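PDB 5D4S: arabinose metabolism transcriptional repressor from Bacillus subtilis, which binds operator DNA through a winged helix-turn-helix domain of the GntR family, probably to repress genes of arabinose metabolism. Local coordinates for residues Met21-Lys24 with Tyr25-Val28. Sequence-based numbering, arbitrary orientation.
With nucleotides of chain D.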
loop_
_atom_site.group_PDB
_atom_site.type_symbol
_atom_site.label_atom_id
_atom_site.label_comp_id
_atom_site.label_asym_id
_atom_site.label_seq_id
_atom_site.Cartn_x
_atom_site.Cartn_y
_atom_site.Cartn_z
ATOM N N MET B 21 8.813 18.285 0.091
ATOM C CA MET B 21 8.691 17.172 1.014
ATOM C C MET B 21 7.821 16.023 0.514
ATOM O O MET B 21 6.756 16.231 -0.064
ATOM C CB MET B 21 8.135 17.679 2.342
ATOM C CG MET B 21 9.204 18.067 3.335
ATOM S SD MET B 21 10.218 16.650 3.791
ATOM C CE MET B 21 11.843 17.255 3.347
ATOM N N LEU B 22 8.297 14.810 0.747
ATOM C CA LEU B 22 7.510 13.611 0.506
ATOM C C LEU B 22 7.478 12.796 1.773
ATOM O O LEU B 22 8.415 12.846 2.554
ATOM C CB LEU B 22 8.096 12.784 -0.632
ATOM C CG LEU B 22 7.818 13.306 -2.033
ATOM C CD1 LEU B 22 8.331 12.294 -3.041
ATOM C CD2 LEU B 22 6.331 13.524 -2.191
ATOM N N PRO B 23 6.402 12.026 1.983
ATOM C CA PRO B 23 6.403 11.096 3.103
ATOM C C PRO B 23 7.516 10.069 2.909
ATOM O O PRO B 23 7.901 9.814 1.768
ATOM C CB PRO B 23 5.014 10.422 3.018
ATOM C CG PRO B 23 4.202 11.308 2.149
ATOM C CD PRO B 23 5.159 11.948 1.197
ATOM N N LYS B 24 8.021 9.496 3.994
ATOM C CA LYS B 24 9.076 8.485 3.897
ATOM C C LYS B 24 8.759 7.318 2.945
ATOM O O LYS B 24 9.649 6.868 2.191
ATOM C CB LYS B 24 9.385 7.945 5.292
ATOM C CG LYS B 24 10.050 8.983 6.210
ATOM C CD LYS B 24 10.363 8.333 7.554
ATOM C CE LYS B 24 10.763 9.362 8.580
ATOM N NZ LYS B 24 11.718 10.322 7.987
ATOM N N TYR B 25 7.517 6.816 2.961
ATOM C CA TYR B 25 7.191 5.660 2.108
ATOM C C TYR B 25 7.311 6.081 0.646
ATOM O O TYR B 25 7.727 5.296 -0.195
ATOM C CB TYR B 25 5.772 5.083 2.393
ATOM C CG TYR B 25 4.642 5.923 1.842
ATOM C CD1 TYR B 25 4.207 5.774 0.527
ATOM C CD2 TYR B 25 4.015 6.874 2.632
ATOM C CE1 TYR B 25 3.188 6.573 0.017
ATOM C CE2 TYR B 25 3.002 7.669 2.135
ATOM C CZ TYR B 25 2.589 7.515 0.834
ATOM O OH TYR B 25 1.566 8.309 0.358
ATOM N N ALA B 26 6.964 7.333 0.351
ATOM C CA ALA B 26 7.055 7.838 -1.016
ATOM C C ALA B 26 8.514 7.980 -1.466
ATOM O O ALA B 26 8.844 7.707 -2.622
ATOM C CB ALA B 26 6.324 9.191 -1.140
ATOM N N GLN B 27 9.382 8.421 -0.559
ATOM C CA GLN B 27 10.801 8.529 -0.879
ATOM C C GLN B 27 11.392 7.137 -1.132
ATOM O O GLN B 27 12.198 6.952 -2.050
ATOM C CB GLN B 27 11.557 9.231 0.245
ATOM C CG GLN B 27 11.067 10.647 0.479
ATOM C CD GLN B 27 11.780 11.325 1.629
ATOM O OE1 GLN B 27 13.009 11.300 1.714
ATOM N NE2 GLN B 27 11.013 11.953 2.516
ATOM N N VAL B 28 10.982 6.164 -0.327
ATOM C CA VAL B 28 11.479 4.802 -0.511
ATOM C C VAL B 28 10.994 4.272 -1.856
ATOM O O VAL B 28 11.775 3.687 -2.606
ATOM C CB VAL B 28 11.045 3.887 0.619
ATOM C CG1 VAL B 28 11.371 2.444 0.280
ATOM C CG2 VAL B 28 11.748 4.294 1.903
ATOM P P DA D 9 5.766 8.690 6.422
ATOM O OP1 DA D 9 6.866 9.679 6.473
ATOM O OP2 DA D 9 5.679 7.709 5.315
ATOM O "O5'" DA D 9 5.878 7.850 7.761
ATOM C "C5'" DA D 9 6.130 8.511 8.972
ATOM C "C4'" DA D 9 6.093 7.521 10.091
ATOM O "O4'" DA D 9 4.718 7.171 10.377
ATOM C "C3'" DA D 9 6.788 6.168 9.773
ATOM O "O3'" DA D 9 7.796 5.966 10.689
ATOM C "C2'" DA D 9 5.687 5.151 9.965
ATOM C "C1'" DA D 9 4.752 5.893 10.897
ATOM N N9 DA D 9 3.413 5.325 10.937
ATOM C C8 DA D 9 2.619 4.996 9.877
ATOM N N7 DA D 9 1.471 4.473 10.226
ATOM C C5 DA D 9 1.534 4.433 11.611
ATOM C C6 DA D 9 0.626 3.979 12.591
ATOM N N6 DA D 9 -0.566 3.438 12.302
ATOM N N1 DA D 9 0.996 4.091 13.878
ATOM C C2 DA D 9 2.190 4.622 14.173
ATOM N N3 DA D 9 3.127 5.076 13.342
ATOM C C4 DA D 9 2.728 4.946 12.060
ATOM P P DT D 8 -0.239 9.044 3.353
ATOM O OP1 DT D 8 0.513 9.835 2.339
ATOM O OP2 DT D 8 -0.704 7.660 3.089
ATOM O "O5'" DT D 8 0.675 9.043 4.643
ATOM C "C5'" DT D 8 1.267 10.260 5.046
ATOM C "C4'" DT D 8 2.084 10.052 6.286
ATOM O "O4'" DT D 8 1.205 9.659 7.353
ATOM C "C3'" DT D 8 3.154 8.948 6.183
ATOM O "O3'" DT D 8 4.388 9.486 6.603
ATOM C "C2'" DT D 8 2.648 7.858 7.147
ATOM C "C1'" DT D 8 1.856 8.699 8.137
ATOM N N1 DT D 8 0.817 7.952 8.906
ATOM C C2 DT D 8 0.858 7.999 10.273
ATOM O O2 DT D 8 1.704 8.618 10.892
ATOM N N3 DT D 8 -0.126 7.307 10.897
ATOM C C4 DT D 8 -1.144 6.594 10.316
ATOM O O4 DT D 8 -1.985 6.009 10.985
ATOM C C5 DT D 8 -1.141 6.580 8.872
ATOM C C7 DT D 8 -2.187 5.819 8.122
ATOM C C6 DT D 8 -0.168 7.254 8.241
#
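Pro23 and Tyr25 lie side by side at the start of helix 24-35, CB of the proline 3.5 Å from CE2 of the phenol ring, and both face two successive phosphates of the operator strand. The backbone grips the first: N of Lys24 reaches OP1 of DA9 of chain D at 2.7 Å, while N of Tyr25 takes OP2 of that phosphate at 3.1 Å. The second belongs to DT8 of chain D, whose OP1 accepts the Tyr25 hydroxyl, OH to OP1 2.7 Å, in the plane of the ring. A chi1 of 75°, with CG lodged between backbone N and carbonyl carbon, turns the ring toward this strand; a phenylalanine here would probably leave the DT8 phosphate without its hydroxyl donor. Lys66 of helix 61-74 adds a cation-pi contact to the ring. Pro23 is the N-cap residue, its O accepting N of Gln27 at 3.1 Å. The Gln27 side chain, extended beyond CG, reaches back to the incoming loop, NE2 giving a 2.7 Å bond to O of Leu22 from above the carbonyl plane. Amides at the helix start, lacking a helical acceptor one turn back, thus donate to the phosphate, and the helix dipole would probably favour the anion.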